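Local coordinates for protein 3,4-Dihydroxy-2-butanone 4-phosphate Synthase (Candida albicans, PDB 1TKU) that converts D-ribulose 5-phosphate into formate and 3,4-dihydroxy-2-butanone 4-phosphate, probably with magnesium or manganese as cofactor, at residues I22-E27 with I190-I195; L35-E40 with A161-E166; V58-S63 with G127-L132; R133-L138 with H145-V150. All blocks are in the same frame, centred on the assembly; numbering follows the deposited sequence.

Contact 1 (I22-E27 with I190-I195); sequences IVMDDE and IKIINI
I22, V23 and M24 run alongside I192, I193 and N194 as parallel strand partners, the two short axes 23° apart. The backbone ladder has four rungs. I22 N donates to K191 O, and I22 O accepts from I193 N at 2.9 Å; M24 N then bonds to I193 O, and M24 O receives I195 N at 2.8 Å. That M24 carbonyl also meets N194 CA in a short CH···O contact of 3.0 Å.

Apolar contacts cover both faces. On the face of I22, I192 and M24, the I22 and I192 side chains lie side by side, with I22 CB 3.8 Å from I192 CG1, while the I190 side chain crosses that of I22 at about a right angle, CG2 against CG1. Helix 178-188 packs over this face through C181 and F184. On the face of V23, the I193 side chain turns back over its own backbone: CG1 sits between N and the carbonyl carbon (chi1 62°), which brings CD1 against V23 CG2 at 3.4 Å, tighter than usual for two carbons.

Polar side chains gather where the strands end. A water accepts from N194 ND2 at 2.9 Å and donates to E27 OE2 at 2.6 Å, while N194 OD1 caps the following helix at Q197 N. D25 lays OD1 3.7 Å from I195 CD1, but the polar partner of that oxygen is H145 NE2.

Parallel pairing of strand 21-24 with the outermost strand 191-194 completes one side of the mixed sheet, and the loop beyond M24 leads toward the substrate site.

Contact 2 (L35-E40 with A161-E166); sequences LIMAAE and AGVICE. With 5RP (ribulose-5-phosphate), chain D.
Strands 35-38 and 162-166 run antiparallel, their axes 4.8 Å apart at closest approach and 165° between their directions, within the mixed sheet that also holds strands 21-24 and 191-194; the far edge of 162-166 bonds on to strand 59-63. L35 with C165 and M37 with V163 are hydrogen-bonded pairs, each closed by two N-H···O bonds; I36 faces I164 as a non-hydrogen-bonded pair, and their CA atoms are 4.5 Å apart. One further bond joins A39 N to A161 O at 3.2 Å, with the donor well above the carbonyl plane.

The two faces of the ladder carry different side chains. I36 and I164 point the same way and lie side by side, I36 CG1 pressed to 3.3 Å from I164 CG2, closer than ordinary van der Waals contact. The branching of I164 explains how it serves two neighbours: with CG1 between the backbone N and the carbonyl carbon (chi1 75°), CG2 is given to I36 and CG1 to the bound ribulose 5-phosphate. On the reverse face M37 CG meets V163 CG1 at 3.5 Å, and L50 of helix 44-52 packs on L35, V163 and C165. The A39 and A161 methyls touch each other, and A114 of helix 103-114 packs on both.

A water joins the two segments, accepting from E40 N and lying 2.9 Å from A161 O. E166 turns back at chi2 to set OE1 beside the sugar carbons, while its OE2 is held by S55 OG. Of these two segments I164 comes closest to the ligand, its CG1 3.0 Å from O13 of ribulose 5-phosphate.

Contact 3 (V58-S63 with G127-L132); sequences VCVPLS and GHILPL. With 5RP (ribulose-5-phosphate), chain D.
C59, V60 and P61 pair in parallel register with L130, P131 and L132, the strand axes 4.3 Å apart at closest approach and 28° apart in direction. V60 is gripped at both ends: its N donates to L130 O at 2.8 Å, and its O accepts from L132 N. L62 N then bonds to L132 O at 2.8 Å, whereas the bond from L130 N to V58 O at the start of the ladder is weak. A water donates to both V58 O and H128 O, joining the two segments there.

L132 provides the chief side-chain contact. Its CD1 presses on C59 CB at 3.5 Å, a tight fit, and lies 4.1 Å from P61 CG, so one methyl bridges two residues of the facing strand. C59 SG, set beside its own backbone N, passes L130 CB at 3.9 Å. On the other face V60 CG2 meets I129 CG2 at 3.6 Å, with T110 of helix 103-114 touching both residues.

H128 and I129 together oppose C91 in a classic beta bulge, at the corner the chain turns at H128. The result is a parallel strand pair, 59-63 and 129-134, of which 59-63 is also backbone-bonded to strand 162-166, and whose C59-L132 face borders the substrate pocket: L132 CD1 and C59 SG both approach O14 of ribulose 5-phosphate, as apolar wall rather than polar ligands.

Contact 4 (R133-L138 with H145-V150); sequences RAVPGL and HTEAAV. With 5RP (ribulose-5-phosphate), chain D.
E147 has more surface buried here than any other residue, and its carboxylate reaches across to the chain leaving strand 129-134. The side chain bends at chi2 (68°), which carries OE2 to V135 N; that N-H is used at 3.0 Å and 167°, through the anti lone pair of the oxygen. A water donates to the same OE2 at 2.7 Å and to R133 O, so two donors grip one oxygen and the carboxylate links two successive peptides. The other oxygen, OE1, makes a salt bridge to R142 NH2, which also hydrogen-bonds to the bound ribulose 5-phosphate, and the carboxylate would therefore help to position that arginine.

L138 comes next in buried surface. The type II turn from V135 to L138, closed by L138 N to V135 O, folds the chain back so that its backbone lies against E147 CB and CG, with L138 C 3.6 Å from CG. The leucine side chain crosses V150 at about a right angle, CD2 against CG1 at 3.7 Å. Strand, turn and helix 145-155 thus form a strand-loop-helix unit whose helix opens at the substrate: H145 N and T146 N donate to phosphate oxygens O10 and O11, a helix N-terminus used as an anion site.

A134, third in buried surface, packs directly on the helix. Its methyl touches T146 CG2 and V150 CG2, each at 3.7 Å, one turn of helix apart. T146 divides its branches accordingly: CG2, anti to the backbone N, faces A134, while OG1 turns to the phosphate and bonds to O11 at 2.6 Å.

Contacts 2 and 3 are buried, contact 2 almost at the centre of the chain, while contacts 1 and 4 are only partly buried. Contacts 1 and 2 belong to one mixed sheet and meet through V23 and I36; contacts 3 and 4 share strand 129-134. Backbone bonds from I164 N to C59 O and from G162 N to P61 O stitch contact 2 to contact 3. Chemistry follows position: backbone ladders and aliphatic side chains dominate contacts 2 and 3, whereas contact 1 adds acids just after strand 21-24 and contact 4 rests on a carboxylate and a helix N-terminus. A149 of contact 4 packs on I36 and I164 of contact 2.

Contact 1 (I22-E27 with I190-I195)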
loop_
_atom_site.group_PDB
_atom_site.type_symbol
_atom_site.label_atom_id
_atom_site.label_comp_id
_atom_site.label_asym_id
_atom_site.label_seq_id
_atom_site.Cartn_x
_atom_site.Cartn_y
_atom_site.Cartn_z
ATOM N N ILE B 22 9.524 4.286 16.271
ATOM C CA ILE B 22 8.655 3.119 16.254
ATOM C C ILE B 22 7.623 3.520 17.302
ATOM O O ILE B 22 7.980 3.866 18.428
ATOM C CB ILE B 22 9.414 1.842 16.674
ATOM C CG1 ILE B 22 10.444 1.485 15.596
ATOM C CG2 ILE B 22 8.431 0.684 16.871
ATOM C CD1 ILE B 22 11.443 0.422 16.008
ATOM N N VAL B 23 6.349 3.508 16.925
ATOM C CA VAL B 23 5.291 3.935 17.829
ATOM C C VAL B 23 4.263 2.858 18.151
ATOM O O VAL B 23 3.643 2.291 17.252
ATOM C CB VAL B 23 4.556 5.160 17.236
ATOM C CG1 VAL B 23 3.509 5.671 18.209
ATOM C CG2 VAL B 23 5.568 6.266 16.900
ATOM N N MET B 24 4.088 2.590 19.441
ATOM C CA MET B 24 3.123 1.598 19.916
ATOM C C MET B 24 1.994 2.365 20.602
ATOM O O MET B 24 2.146 3.547 20.911
ATOM C CB MET B 24 3.770 0.659 20.943
ATOM C CG MET B 24 5.228 0.297 20.684
ATOM S SD MET B 24 5.538 -0.625 19.164
ATOM C CE MET B 24 4.562 -2.127 19.455
ATOM N N ASP B 25 0.867 1.701 20.850
ATOM C CA ASP B 25 -0.255 2.358 21.518
ATOM C C ASP B 25 0.069 2.624 22.983
ATOM O O ASP B 25 -0.185 3.714 23.497
ATOM C CB ASP B 25 -1.519 1.503 21.430
ATOM C CG ASP B 25 -2.090 1.458 20.030
ATOM O OD1 ASP B 25 -2.129 2.518 19.371
ATOM O OD2 ASP B 25 -2.511 0.370 19.591
ATOM N N ASP B 26 0.600 1.607 23.655
ATOM C CA ASP B 26 1.003 1.715 25.053
ATOM C C ASP B 26 2.112 0.697 25.337
ATOM O O ASP B 26 2.823 0.302 24.414
ATOM C CB ASP B 26 -0.204 1.559 26.007
ATOM C CG ASP B 26 -0.965 0.251 25.829
ATOM O OD1 ASP B 26 -2.141 0.213 26.259
ATOM O OD2 ASP B 26 -0.412 -0.728 25.292
ATOM N N GLU B 27 2.280 0.270 26.586
ATOM C CA GLU B 27 3.366 -0.663 26.897
ATOM C C GLU B 27 3.081 -2.144 26.668
ATOM O O GLU B 27 3.973 -2.980 26.837
ATOM C CB GLU B 27 3.832 -0.471 28.345
ATOM C CG GLU B 27 4.174 0.967 28.718
ATOM C CD GLU B 27 4.912 1.061 30.042
ATOM O OE1 GLU B 27 4.548 0.327 30.983
ATOM O OE2 GLU B 27 5.854 1.876 30.143
ATOM N N ILE B 190 16.681 2.682 15.822
ATOM C CA ILE B 190 15.475 3.503 15.830
ATOM C C ILE B 190 14.852 3.459 17.223
ATOM O O ILE B 190 14.652 2.385 17.788
ATOM C CB ILE B 190 14.464 2.988 14.780
ATOM C CG1 ILE B 190 15.069 3.138 13.380
ATOM C CG2 ILE B 190 13.142 3.742 14.909
ATOM C CD1 ILE B 190 14.276 2.462 12.273
ATOM N N LYS B 191 14.567 4.635 17.773
ATOM C CA LYS B 191 13.976 4.756 19.103
ATOM C C LYS B 191 12.507 4.354 19.089
ATOM O O LYS B 191 11.830 4.479 18.070
ATOM C CB LYS B 191 14.107 6.196 19.607
ATOM C CG LYS B 191 15.532 6.617 19.955
ATOM C CD LYS B 191 15.612 8.127 20.146
ATOM C CE LYS B 191 16.886 8.548 20.866
ATOM N NZ LYS B 191 18.113 8.017 20.215
ATOM N N ILE B 192 12.021 3.884 20.235
ATOM C CA ILE B 192 10.636 3.446 20.369
ATOM C C ILE B 192 9.905 4.232 21.455
ATOM O O ILE B 192 10.467 4.520 22.515
ATOM C CB ILE B 192 10.562 1.946 20.746
ATOM C CG1 ILE B 192 11.439 1.118 19.805
ATOM C CG2 ILE B 192 9.122 1.459 20.672
ATOM C CD1 ILE B 192 12.920 1.184 20.124
ATOM N N ILE B 193 8.657 4.594 21.176
ATOM C CA ILE B 193 7.826 5.318 22.138
ATOM C C ILE B 193 6.411 4.767 22.022
ATOM O O ILE B 193 6.132 3.949 21.144
ATOM C CB ILE B 193 7.759 6.853 21.850
ATOM C CG1 ILE B 193 7.132 7.116 20.476
ATOM C CG2 ILE B 193 9.146 7.470 21.942
ATOM C CD1 ILE B 193 7.993 6.705 19.303
ATOM N N ASN B 194 5.524 5.182 22.921
ATOM C CA ASN B 194 4.139 4.743 22.832
ATOM C C ASN B 194 3.217 5.945 23.024
ATOM O O ASN B 194 3.604 6.954 23.620
ATOM C CB ASN B 194 3.827 3.602 23.828
ATOM C CG ASN B 194 3.972 4.009 25.280
ATOM O OD1 ASN B 194 3.141 4.747 25.820
ATOM N ND2 ASN B 194 5.028 3.519 25.928
ATOM N N ILE B 195 2.011 5.842 22.481
ATOM C CA ILE B 195 1.042 6.927 22.540
ATOM C C ILE B 195 0.663 7.389 23.947
ATOM O O ILE B 195 0.534 8.588 24.188
ATOM C CB ILE B 195 -0.221 6.550 21.733
ATOM C CG1 ILE B 195 0.171 6.339 20.266
ATOM C CG2 ILE B 195 -1.277 7.646 21.852
ATOM C CD1 ILE B 195 -0.977 5.987 19.345
HETATM O O HOH W 1 5.693 4.061 28.746
#

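Contact 2 (L35-E40 with A161-E166)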
loop_
_atom_site.group_PDB
_atom_site.type_symbol
_atom_site.label_atom_id
_atom_site.label_comp_id
_atom_site.label_asym_id
_atom_site.label_seq_id
_atom_site.Cartn_x
_atom_site.Cartn_y
_atom_site.Cartn_z
ATOM N N LEU B 35 6.022 2.610 11.993
ATOM C CA LEU B 35 7.160 3.495 11.782
ATOM C C LEU B 35 6.527 4.848 11.470
ATOM O O LEU B 35 5.615 4.929 10.645
ATOM C CB LEU B 35 8.007 3.042 10.591
ATOM C CG LEU B 35 9.047 1.953 10.846
ATOM C CD1 LEU B 35 9.755 1.602 9.540
ATOM C CD2 LEU B 35 10.051 2.447 11.877
ATOM N N ILE B 36 6.987 5.898 12.144
ATOM C CA ILE B 36 6.457 7.241 11.923
ATOM C C ILE B 36 7.589 8.263 11.832
ATOM O O ILE B 36 8.527 8.226 12.626
ATOM C CB ILE B 36 5.534 7.701 13.090
ATOM C CG1 ILE B 36 4.335 6.767 13.242
ATOM C CG2 ILE B 36 5.036 9.119 12.828
ATOM C CD1 ILE B 36 4.656 5.408 13.794
ATOM N N MET B 37 7.505 9.172 10.865
ATOM C CA MET B 37 8.507 10.229 10.746
ATOM C C MET B 37 7.867 11.471 10.138
ATOM O O MET B 37 6.731 11.419 9.648
ATOM C CB MET B 37 9.726 9.784 9.915
ATOM C CG MET B 37 9.528 9.691 8.405
ATOM S SD MET B 37 11.136 9.669 7.527
ATOM C CE MET B 37 11.606 11.408 7.685
ATOM N N ALA B 38 8.581 12.591 10.184
ATOM C CA ALA B 38 8.053 13.844 9.650
ATOM C C ALA B 38 7.851 13.780 8.142
ATOM O O ALA B 38 8.742 13.367 7.403
ATOM C CB ALA B 38 8.988 14.993 10.006
ATOM N N ALA B 39 6.674 14.191 7.685
ATOM C CA ALA B 39 6.370 14.161 6.262
ATOM C C ALA B 39 7.344 15.002 5.437
ATOM O O ALA B 39 7.779 14.579 4.368
ATOM C CB ALA B 39 4.934 14.639 6.023
ATOM N N GLU B 40 7.693 16.187 5.932
ATOM C CA GLU B 40 8.594 17.068 5.193
ATOM C C GLU B 40 10.041 16.597 5.117
ATOM O O GLU B 40 10.821 17.125 4.322
ATOM C CB GLU B 40 8.557 18.480 5.789
ATOM C CG GLU B 40 9.034 18.553 7.230
ATOM C CD GLU B 40 8.695 19.872 7.886
ATOM O OE1 GLU B 40 9.433 20.863 7.680
ATOM O OE2 GLU B 40 7.675 19.913 8.604
ATOM N N ALA B 161 2.259 17.468 9.686
ATOM C CA ALA B 161 2.111 16.372 8.737
ATOM C C ALA B 161 3.137 15.288 9.036
ATOM O O ALA B 161 4.290 15.577 9.355
ATOM C CB ALA B 161 2.306 16.890 7.319
ATOM N N GLY B 162 2.709 14.036 8.937
ATOM C CA GLY B 162 3.618 12.935 9.189
ATOM C C GLY B 162 3.391 11.850 8.161
ATOM O O GLY B 162 2.543 11.989 7.281
ATOM N N VAL B 163 4.158 10.772 8.263
ATOM C CA VAL B 163 4.012 9.653 7.339
ATOM C C VAL B 163 4.216 8.380 8.155
ATOM O O VAL B 163 5.127 8.299 8.983
ATOM C CB VAL B 163 5.022 9.765 6.173
ATOM C CG1 VAL B 163 6.440 9.865 6.706
ATOM C CG2 VAL B 163 4.858 8.577 5.229
ATOM N N ILE B 164 3.353 7.395 7.937
ATOM C CA ILE B 164 3.419 6.169 8.714
ATOM C C ILE B 164 3.101 4.897 7.936
ATOM O O ILE B 164 2.560 4.941 6.831
ATOM C CB ILE B 164 2.424 6.231 9.900
ATOM C CG1 ILE B 164 0.987 6.036 9.397
ATOM C CG2 ILE B 164 2.514 7.585 10.603
ATOM C CD1 ILE B 164 0.529 7.053 8.388
ATOM N N CYS B 165 3.453 3.763 8.536
ATOM C CA CYS B 165 3.165 2.449 7.970
ATOM C C CYS B 165 3.477 1.377 9.008
ATOM O O CYS B 165 4.359 1.555 9.851
ATOM C CB CYS B 165 3.960 2.194 6.688
ATOM S SG CYS B 165 3.077 1.054 5.565
ATOM N N GLU B 166 2.744 0.269 8.935
ATOM C CA GLU B 166 2.886 -0.846 9.873
ATOM C C GLU B 166 4.078 -1.764 9.615
ATOM O O GLU B 166 4.260 -2.252 8.500
ATOM C CB GLU B 166 1.617 -1.710 9.854
ATOM C CG GLU B 166 0.303 -0.966 10.044
ATOM C CD GLU B 166 -0.338 -0.520 8.736
ATOM O OE1 GLU B 166 -1.537 -0.176 8.764
ATOM O OE2 GLU B 166 0.339 -0.506 7.685
HETATM C C2 5RP D . -2.614 1.331 12.003
HETATM C C3 5RP D . -1.879 2.567 11.528
HETATM C C5 5RP D . -2.135 3.079 10.111
HETATM O O13 5RP D . -1.150 4.009 9.612
HETATM C C6 5RP D . -3.568 3.722 10.005
HETATM O O14 5RP D . -3.861 4.065 8.635
HETATM C C7 5RP D . -3.736 5.012 10.866
HETATM O O8 5RP D . -3.871 4.641 12.240
HETATM P P9 5RP D . -5.060 5.159 13.184
HETATM O O12 5RP D . -6.489 4.665 12.658
HETATM O O11 5RP D . -5.055 6.765 13.279
HETATM O O10 5RP D . -4.748 4.579 14.643
HETATM O O4 5RP D . -1.095 3.167 12.249
HETATM O O1 5RP D . -2.222 0.947 13.338
HETATM O O HOH W 2 6.390 17.368 8.364
#

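Contact 3 (V58-S63 with G127-L132)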
loop_
_atom_site.group_PDB
_atom_site.type_symbol
_atom_site.label_atom_id
_atom_site.label_comp_id
_atom_site.label_asym_id
_atom_site.label_seq_id
_atom_site.Cartn_x
_atom_site.Cartn_y
_atom_site.Cartn_z
ATOM N N VAL B 58 1.362 2.967 2.662
ATOM C CA VAL B 58 1.862 4.203 3.261
ATOM C C VAL B 58 0.855 5.344 3.312
ATOM O O VAL B 58 0.308 5.759 2.285
ATOM C CB VAL B 58 3.142 4.678 2.540
ATOM C CG1 VAL B 58 3.702 5.918 3.227
ATOM C CG2 VAL B 58 4.179 3.559 2.551
ATOM N N CYS B 59 0.632 5.846 4.525
ATOM C CA CYS B 59 -0.316 6.927 4.764
ATOM C C CYS B 59 0.369 8.198 5.238
ATOM O O CYS B 59 1.443 8.156 5.835
ATOM C CB CYS B 59 -1.343 6.501 5.811
ATOM S SG CYS B 59 -2.310 5.067 5.343
ATOM N N VAL B 60 -0.273 9.331 4.981
ATOM C CA VAL B 60 0.278 10.617 5.380
ATOM C C VAL B 60 -0.702 11.435 6.219
ATOM O O VAL B 60 -1.567 12.126 5.688
ATOM C CB VAL B 60 0.700 11.446 4.140
ATOM C CG1 VAL B 60 1.202 12.816 4.568
ATOM C CG2 VAL B 60 1.796 10.710 3.376
ATOM N N PRO B 61 -0.589 11.342 7.551
ATOM C CA PRO B 61 -1.471 12.092 8.446
ATOM C C PRO B 61 -1.285 13.599 8.272
ATOM O O PRO B 61 -0.159 14.101 8.239
ATOM C CB PRO B 61 -1.033 11.619 9.828
ATOM C CG PRO B 61 -0.658 10.197 9.575
ATOM C CD PRO B 61 0.147 10.307 8.297
ATOM N N LEU B 62 -2.403 14.306 8.154
ATOM C CA LEU B 62 -2.419 15.755 8.000
ATOM C C LEU B 62 -3.535 16.233 8.911
ATOM O O LEU B 62 -4.418 15.453 9.270
ATOM C CB LEU B 62 -2.767 16.147 6.560
ATOM C CG LEU B 62 -1.865 15.718 5.403
ATOM C CD1 LEU B 62 -2.571 16.007 4.080
ATOM C CD2 LEU B 62 -0.535 16.461 5.480
ATOM N N SER B 63 -3.505 17.499 9.303
ATOM C CA SER B 63 -4.576 18.014 10.142
ATOM C C SER B 63 -5.777 18.205 9.216
ATOM O O SER B 63 -5.616 18.308 7.997
ATOM C CB SER B 63 -4.173 19.356 10.754
ATOM O OG SER B 63 -3.980 20.323 9.737
ATOM N N GLY B 127 -4.364 8.890 -6.497
ATOM C CA GLY B 127 -2.927 8.714 -6.595
ATOM C C GLY B 127 -2.397 7.485 -5.879
ATOM O O GLY B 127 -3.104 6.484 -5.745
ATOM N N HIS B 128 -1.159 7.569 -5.400
ATOM C CA HIS B 128 -0.525 6.442 -4.729
ATOM C C HIS B 128 -0.156 6.677 -3.271
ATOM O O HIS B 128 0.488 5.834 -2.643
ATOM C CB HIS B 128 0.701 6.019 -5.532
ATOM C CG HIS B 128 0.382 5.678 -6.953
ATOM N ND1 HIS B 128 0.127 4.390 -7.373
ATOM C CD2 HIS B 128 0.199 6.470 -8.036
ATOM C CE1 HIS B 128 -0.202 4.405 -8.652
ATOM N NE2 HIS B 128 -0.167 5.655 -9.078
ATOM N N ILE B 129 -0.553 7.829 -2.742
ATOM C CA ILE B 129 -0.324 8.156 -1.342
ATOM C C ILE B 129 -1.701 8.289 -0.695
ATOM O O ILE B 129 -2.634 8.822 -1.307
ATOM C CB ILE B 129 0.468 9.485 -1.179
ATOM C CG1 ILE B 129 1.968 9.216 -1.340
ATOM C CG2 ILE B 129 0.178 10.124 0.183
ATOM C CD1 ILE B 129 2.574 8.330 -0.259
ATOM N N LEU B 130 -1.820 7.786 0.533
ATOM C CA LEU B 130 -3.073 7.830 1.286
ATOM C C LEU B 130 -3.053 8.875 2.407
ATOM O O LEU B 130 -2.580 8.603 3.507
ATOM C CB LEU B 130 -3.354 6.453 1.900
ATOM C CG LEU B 130 -3.575 5.270 0.952
ATOM C CD1 LEU B 130 -2.729 4.090 1.405
ATOM C CD2 LEU B 130 -5.048 4.884 0.926
ATOM N N PRO B 131 -3.567 10.085 2.142
ATOM C CA PRO B 131 -3.565 11.102 3.199
ATOM C C PRO B 131 -4.624 10.740 4.242
ATOM O O PRO B 131 -5.651 10.146 3.909
ATOM C CB PRO B 131 -3.917 12.392 2.449
ATOM C CG PRO B 131 -3.523 12.103 1.025
ATOM C CD PRO B 131 -3.970 10.671 0.856
ATOM N N LEU B 132 -4.369 11.090 5.499
ATOM C CA LEU B 132 -5.311 10.807 6.576
ATOM C C LEU B 132 -5.633 12.117 7.277
ATOM O O LEU B 132 -4.778 12.991 7.380
ATOM C CB LEU B 132 -4.704 9.832 7.584
ATOM C CG LEU B 132 -4.148 8.523 7.023
ATOM C CD1 LEU B 132 -3.620 7.680 8.175
ATOM C CD2 LEU B 132 -5.227 7.777 6.257
HETATM C C2 5RP D . -2.614 1.331 12.003
HETATM C C3 5RP D . -1.879 2.567 11.528
HETATM C C5 5RP D . -2.135 3.079 10.111
HETATM O O13 5RP D . -1.150 4.009 9.612
HETATM C C6 5RP D . -3.568 3.722 10.005
HETATM O O14 5RP D . -3.861 4.065 8.635
HETATM C C7 5RP D . -3.736 5.012 10.866
HETATM O O8 5RP D . -3.871 4.641 12.240
HETATM P P9 5RP D . -5.060 5.159 13.184
HETATM O O12 5RP D . -6.489 4.665 12.658
HETATM O O11 5RP D . -5.055 6.765 13.279
HETATM O O10 5RP D . -4.748 4.579 14.643
HETATM O O4 5RP D . -1.095 3.167 12.249
HETATM O O1 5RP D . -2.222 0.947 13.338
HETATM O O HOH W 3 1.074 4.512 -0.199
#

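Contact 4 (R133-L138 with H145-V150)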
loop_
_atom_site.group_PDB
_atom_site.type_symbol
_atom_site.label_atom_id
_atom_site.label_comp_id
_atom_site.label_asym_id
_atom_site.label_seq_id
_atom_site.Cartn_x
_atom_site.Cartn_y
_atom_site.Cartn_z
ATOM N N ARG B 133 -6.865 12.248 7.757
ATOM C CA ARG B 133 -7.275 13.467 8.441
ATOM C C ARG B 133 -7.282 13.313 9.959
ATOM O O ARG B 133 -8.145 12.637 10.518
ATOM C CB ARG B 133 -8.668 13.898 7.961
ATOM C CG ARG B 133 -8.743 14.214 6.473
ATOM C CD ARG B 133 -10.116 14.745 6.070
ATOM N NE ARG B 133 -10.390 16.036 6.697
ATOM C CZ ARG B 133 -11.452 16.791 6.437
ATOM N NH1 ARG B 133 -12.355 16.392 5.552
ATOM N NH2 ARG B 133 -11.611 17.948 7.063
ATOM N N ALA B 134 -6.313 13.943 10.619
ATOM C CA ALA B 134 -6.221 13.895 12.075
ATOM C C ALA B 134 -7.255 14.860 12.649
ATOM O O ALA B 134 -7.394 15.986 12.168
ATOM C CB ALA B 134 -4.825 14.297 12.529
ATOM N N VAL B 135 -7.970 14.418 13.677
ATOM C CA VAL B 135 -8.994 15.250 14.291
ATOM C C VAL B 135 -8.415 16.406 15.095
ATOM O O VAL B 135 -7.318 16.310 15.654
ATOM C CB VAL B 135 -9.920 14.415 15.216
ATOM C CG1 VAL B 135 -10.515 13.251 14.439
ATOM C CG2 VAL B 135 -9.146 13.909 16.422
ATOM N N PRO B 136 -9.140 17.536 15.140
ATOM C CA PRO B 136 -8.667 18.696 15.899
ATOM C C PRO B 136 -8.496 18.266 17.352
ATOM O O PRO B 136 -9.338 17.543 17.887
ATOM C CB PRO B 136 -9.800 19.704 15.723
ATOM C CG PRO B 136 -10.328 19.377 14.362
ATOM C CD PRO B 136 -10.360 17.863 14.382
ATOM N N GLY B 137 -7.415 18.706 17.987
ATOM C CA GLY B 137 -7.170 18.324 19.366
ATOM C C GLY B 137 -6.215 17.148 19.425
ATOM O O GLY B 137 -5.714 16.788 20.490
ATOM N N LEU B 138 -5.976 16.549 18.262
ATOM C CA LEU B 138 -5.072 15.417 18.124
ATOM C C LEU B 138 -5.237 14.344 19.207
ATOM O O LEU B 138 -6.358 13.885 19.454
ATOM C CB LEU B 138 -3.629 15.935 18.054
ATOM C CG LEU B 138 -3.447 16.981 16.938
ATOM C CD1 LEU B 138 -2.055 17.596 17.020
ATOM C CD2 LEU B 138 -3.674 16.341 15.570
ATOM N N HIS B 145 -2.903 6.554 15.586
ATOM C CA HIS B 145 -1.558 6.798 15.089
ATOM C C HIS B 145 -1.573 8.006 14.162
ATOM O O HIS B 145 -0.545 8.646 13.955
ATOM C CB HIS B 145 -1.013 5.562 14.369
ATOM C CG HIS B 145 -0.806 4.387 15.275
ATOM N ND1 HIS B 145 0.114 3.396 15.012
ATOM C CD2 HIS B 145 -1.396 4.051 16.446
ATOM C CE1 HIS B 145 0.083 2.499 15.982
ATOM N NE2 HIS B 145 -0.826 2.874 16.864
ATOM N N THR B 146 -2.746 8.317 13.613
ATOM C CA THR B 146 -2.890 9.475 12.733
ATOM C C THR B 146 -2.623 10.722 13.570
ATOM O O THR B 146 -1.790 11.559 13.214
ATOM C CB THR B 146 -4.318 9.570 12.141
ATOM O OG1 THR B 146 -4.580 8.425 11.320
ATOM C CG2 THR B 146 -4.461 10.821 11.291
ATOM N N GLU B 147 -3.332 10.838 14.689
ATOM C CA GLU B 147 -3.153 11.983 15.577
ATOM C C GLU B 147 -1.750 11.999 16.185
ATOM O O GLU B 147 -1.195 13.064 16.450
ATOM C CB GLU B 147 -4.202 11.962 16.700
ATOM C CG GLU B 147 -5.631 12.330 16.274
ATOM C CD GLU B 147 -6.284 11.298 15.372
ATOM O OE1 GLU B 147 -6.012 10.092 15.552
ATOM O OE2 GLU B 147 -7.088 11.693 14.496
ATOM N N ALA B 148 -1.171 10.820 16.409
ATOM C CA ALA B 148 0.173 10.742 16.979
ATOM C C ALA B 148 1.204 11.342 16.025
ATOM O O ALA B 148 2.115 12.059 16.451
ATOM C CB ALA B 148 0.536 9.286 17.289
ATOM N N ALA B 149 1.056 11.050 14.735
ATOM C CA ALA B 149 1.982 11.561 13.728
ATOM C C ALA B 149 1.942 13.084 13.668
ATOM O O ALA B 149 2.982 13.740 13.710
ATOM C CB ALA B 149 1.652 10.963 12.358
ATOM N N VAL B 150 0.741 13.647 13.579
ATOM C CA VAL B 150 0.606 15.093 13.522
ATOM C C VAL B 150 1.054 15.726 14.841
ATOM O O VAL B 150 1.652 16.800 14.846
ATOM C CB VAL B 150 -0.851 15.502 13.194
ATOM C CG1 VAL B 150 -0.986 17.025 13.193
ATOM C CG2 VAL B 150 -1.239 14.944 11.831
HETATM C C2 5RP D . -2.614 1.331 12.003
HETATM C C3 5RP D . -1.879 2.567 11.528
HETATM C C5 5RP D . -2.135 3.079 10.111
HETATM O O13 5RP D . -1.150 4.009 9.612
HETATM C C6 5RP D . -3.568 3.722 10.005
HETATM O O14 5RP D . -3.861 4.065 8.635
HETATM C C7 5RP D . -3.736 5.012 10.866
HETATM O O8 5RP D . -3.871 4.641 12.240
HETATM P P9 5RP D . -5.060 5.159 13.184
HETATM O O12 5RP D . -6.489 4.665 12.658
HETATM O O11 5RP D . -5.055 6.765 13.279
HETATM O O10 5RP D . -4.748 4.579 14.643
HETATM O O4 5RP D . -1.095 3.167 12.249
HETATM O O1 5RP D . -2.222 0.947 13.338
HETATM O O HOH W 4 -8.395 10.635 12.435
#